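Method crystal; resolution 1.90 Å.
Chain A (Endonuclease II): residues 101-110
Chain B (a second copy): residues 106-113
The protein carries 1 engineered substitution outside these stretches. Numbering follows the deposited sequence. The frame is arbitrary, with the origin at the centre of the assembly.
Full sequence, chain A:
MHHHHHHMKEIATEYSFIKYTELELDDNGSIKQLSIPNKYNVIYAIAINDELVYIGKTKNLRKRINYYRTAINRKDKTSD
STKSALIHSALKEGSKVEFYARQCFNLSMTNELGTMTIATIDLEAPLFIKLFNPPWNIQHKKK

Chain A, residues 101-110: ARQCFNLSMT
Chain B, residues 106-113: NLSMTNEL

How do the two stretches lie against each other? Both are extended: chain A has strands at 101-103 and 106-110, with Cys104(A) and Phe105(A) between them, and chain B has a strand at 106-111. Their end-to-end directions are 171° apart, so they run antiparallel. The CA atoms of Leu107(A) and Met109(B) are 10.3 Å apart, those of Met109(A) and Leu107(B) 10.2 Å, and those of Arg102(A) and Glu112(B) 11.9 Å. Such spacing is too wide for backbone pairing, and side chains make the contact.

What joins the charged end? Arg102(A), with phi/psi -116/113 and chi1 to chi3 all t, has its CA-to-CB bond pointing toward chain B, and its extended side chain forms a two-pronged salt bridge. Arg102(A) NH1 donates to Glu112(B) OE2 at 3.0 Å (168°), and Arg102(A) NH2 to Glu112(B) OE1 at 3.1 Å (163°), with OE2 near the guanidinium plane. The CA-to-CB bond of Glu112(B) points sideways; chi1 p and chi2 of -91° bring the carboxylate nearer.

Does Asn111(B) strengthen that bridge? Arg102(A) NH2 lies 3.4 Å from Asn111(B) ND2, but both are donors and no hydrogen bond forms. With chi1 p and chi2 13°, Asn111(B) instead uses OD1 to accept from Leu113(B) N at 2.9 Å, linking the strand's end to the following turn.

What fills the apolar part? Selenomethionine Met109(B), phi/psi -126/133 and chi p, t, m, places CE 3.2 Å from Phe105(A) CZ, at the ring edge; its SE sits 5.4 Å from the centroid of the Phe105(A) ring, obliquely. Phe105(A) has chi1 p and chi2 100°. Met109(B) SE is also 3.9 Å from Leu107(A) CD1. In the reciprocal pair, Met109(A), all t, sets SE 4.3 Å from Leu107(B) CD1; both leucines are m, t.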

# COMPACT_ATOMS: atom_id res chain seq x y z
N ALA A 101 -6.23 -1.50 23.21
CA ALA A 101 -5.79 -2.08 21.95
C ALA A 101 -6.11 -1.17 20.78
O ALA A 101 -7.20 -0.60 20.70
CB ALA A 101 -6.42 -3.44 21.75
N ARG A 102 -5.15 -1.03 19.86
CA ARG A 102 -5.36 -0.31 18.62
C ARG A 102 -5.23 -1.27 17.45
O ARG A 102 -4.15 -1.80 17.19
CB ARG A 102 -4.37 0.84 18.48
CG ARG A 102 -4.28 1.43 17.08
CD ARG A 102 -3.30 2.60 17.02
NE ARG A 102 -2.91 2.93 15.65
CZ ARG A 102 -3.50 3.87 14.91
NH1 ARG A 102 -4.50 4.59 15.40
NH2 ARG A 102 -3.08 4.09 13.67
N GLN A 103 -6.34 -1.51 16.75
CA GLN A 103 -6.35 -2.52 15.69
C GLN A 103 -5.47 -2.12 14.51
O GLN A 103 -5.64 -1.04 13.95
CB GLN A 103 -7.77 -2.80 15.22
CG GLN A 103 -7.88 -3.95 14.22
CD GLN A 103 -7.46 -5.28 14.80
OE1 GLN A 103 -8.09 -5.79 15.74
NE2 GLN A 103 -6.41 -5.87 14.25
N CYS A 104 -4.54 -2.99 14.15
CA CYS A 104 -3.72 -2.78 12.97
C CYS A 104 -4.08 -3.80 11.90
O CYS A 104 -4.92 -4.67 12.12
CB CYS A 104 -2.23 -2.85 13.32
SG CYS A 104 -1.61 -1.44 14.29
N PHE A 105 -3.44 -3.71 10.74
CA PHE A 105 -3.79 -4.56 9.61
C PHE A 105 -2.56 -5.01 8.85
O PHE A 105 -1.43 -4.81 9.29
CB PHE A 105 -4.73 -3.81 8.67
CG PHE A 105 -4.16 -2.53 8.15
CD1 PHE A 105 -3.60 -2.46 6.89
CD2 PHE A 105 -4.15 -1.39 8.94
CE1 PHE A 105 -3.06 -1.29 6.41
CE2 PHE A 105 -3.61 -0.21 8.47
CZ PHE A 105 -3.06 -0.16 7.21
N ASN A 106 -2.78 -5.63 7.69
CA ASN A 106 -1.68 -6.10 6.86
C ASN A 106 -1.69 -5.52 5.46
O ASN A 106 -2.75 -5.27 4.88
CB ASN A 106 -1.69 -7.63 6.81
CG ASN A 106 -1.29 -8.25 8.14
OD1 ASN A 106 -0.11 -8.35 8.46
ND2 ASN A 106 -2.28 -8.67 8.91
N LEU A 107 -0.51 -5.29 4.92
CA LEU A 107 -0.36 -4.80 3.55
C LEU A 107 0.49 -5.78 2.76
O LEU A 107 1.52 -6.25 3.23
CB LEU A 107 0.27 -3.41 3.54
CG LEU A 107 -0.60 -2.30 4.13
CD1 LEU A 107 0.23 -1.06 4.43
CD2 LEU A 107 -1.73 -1.97 3.18
N SER A 108 0.04 -6.09 1.55
CA SER A 108 0.76 -7.03 0.70
C SER A 108 0.93 -6.47 -0.70
O SER A 108 0.09 -5.72 -1.20
CB SER A 108 0.03 -8.37 0.63
OG SER A 108 0.27 -9.12 1.80
N MSE A 109 2.04 -6.84 -1.32
CA MSE A 109 2.33 -6.45 -2.69
C MSE A 109 2.79 -7.68 -3.43
O MSE A 109 3.59 -8.46 -2.90
CB MSE A 109 3.41 -5.38 -2.71
CG MSE A 109 4.08 -5.18 -4.05
SE MSE A 109 5.67 -4.07 -3.85
CE MSE A 109 6.49 -4.43 -5.58
N THR A 110 2.28 -7.88 -4.63
CA THR A 110 2.68 -9.03 -5.43
C THR A 110 3.16 -8.64 -6.82
O THR A 110 2.48 -7.89 -7.53
CB THR A 110 1.54 -10.06 -5.55
OG1 THR A 110 1.13 -10.48 -4.25
CG2 THR A 110 2.00 -11.27 -6.35
N ASN B 106 7.43 4.04 -5.09
CA ASN B 106 7.29 4.42 -3.69
C ASN B 106 5.86 4.24 -3.24
O ASN B 106 4.92 4.65 -3.93
CB ASN B 106 7.74 5.86 -3.47
CG ASN B 106 9.23 5.99 -3.24
OD1 ASN B 106 9.92 4.99 -3.02
ND2 ASN B 106 9.73 7.21 -3.27
N LEU B 107 5.68 3.61 -2.08
CA LEU B 107 4.37 3.44 -1.49
C LEU B 107 4.35 4.12 -0.13
O LEU B 107 5.28 3.97 0.65
CB LEU B 107 4.04 1.96 -1.33
CG LEU B 107 4.33 1.04 -2.51
CD1 LEU B 107 4.26 -0.42 -2.08
CD2 LEU B 107 3.37 1.30 -3.66
N SER B 108 3.29 4.87 0.14
CA SER B 108 3.19 5.55 1.42
C SER B 108 1.80 5.40 2.02
O SER B 108 0.80 5.32 1.30
CB SER B 108 3.56 7.03 1.28
OG SER B 108 2.77 7.65 0.28
N MSE B 109 1.74 5.35 3.34
CA MSE B 109 0.48 5.41 4.05
C MSE B 109 0.57 6.54 5.07
O MSE B 109 1.56 6.67 5.78
CB MSE B 109 0.15 4.08 4.73
CG MSE B 109 1.14 3.65 5.81
SE MSE B 109 0.50 2.06 6.74
CE MSE B 109 -1.39 2.54 6.83
N THR B 110 -0.47 7.37 5.11
CA THR B 110 -0.52 8.43 6.09
C THR B 110 -1.73 8.23 6.99
O THR B 110 -2.87 8.29 6.54
CB THR B 110 -0.62 9.81 5.42
OG1 THR B 110 0.54 10.03 4.61
CG2 THR B 110 -0.70 10.91 6.48
N ASN B 111 -1.46 7.97 8.27
CA ASN B 111 -2.51 7.90 9.27
C ASN B 111 -2.23 8.90 10.38
O ASN B 111 -1.47 9.85 10.18
CB ASN B 111 -2.66 6.47 9.82
CG ASN B 111 -1.40 5.97 10.48
OD1 ASN B 111 -0.47 6.73 10.76
ND2 ASN B 111 -1.35 4.67 10.75
N GLU B 112 -2.82 8.70 11.55
CA GLU B 112 -2.66 9.66 12.63
C GLU B 112 -1.23 9.71 13.18
O GLU B 112 -0.89 10.59 13.97
CB GLU B 112 -3.68 9.41 13.76
CG GLU B 112 -3.73 7.98 14.28
CD GLU B 112 -4.74 7.11 13.54
OE1 GLU B 112 -4.40 6.58 12.47
OE2 GLU B 112 -5.87 6.95 14.05
N LEU B 113 -0.39 8.76 12.76
CA LEU B 113 1.00 8.73 13.21
C LEU B 113 1.90 9.56 12.31
O LEU B 113 3.05 9.81 12.64
CB LEU B 113 1.52 7.29 13.25
CG LEU B 113 1.31 6.49 14.53
CD1 LEU B 113 1.81 5.06 14.35
CD2 LEU B 113 2.03 7.16 15.70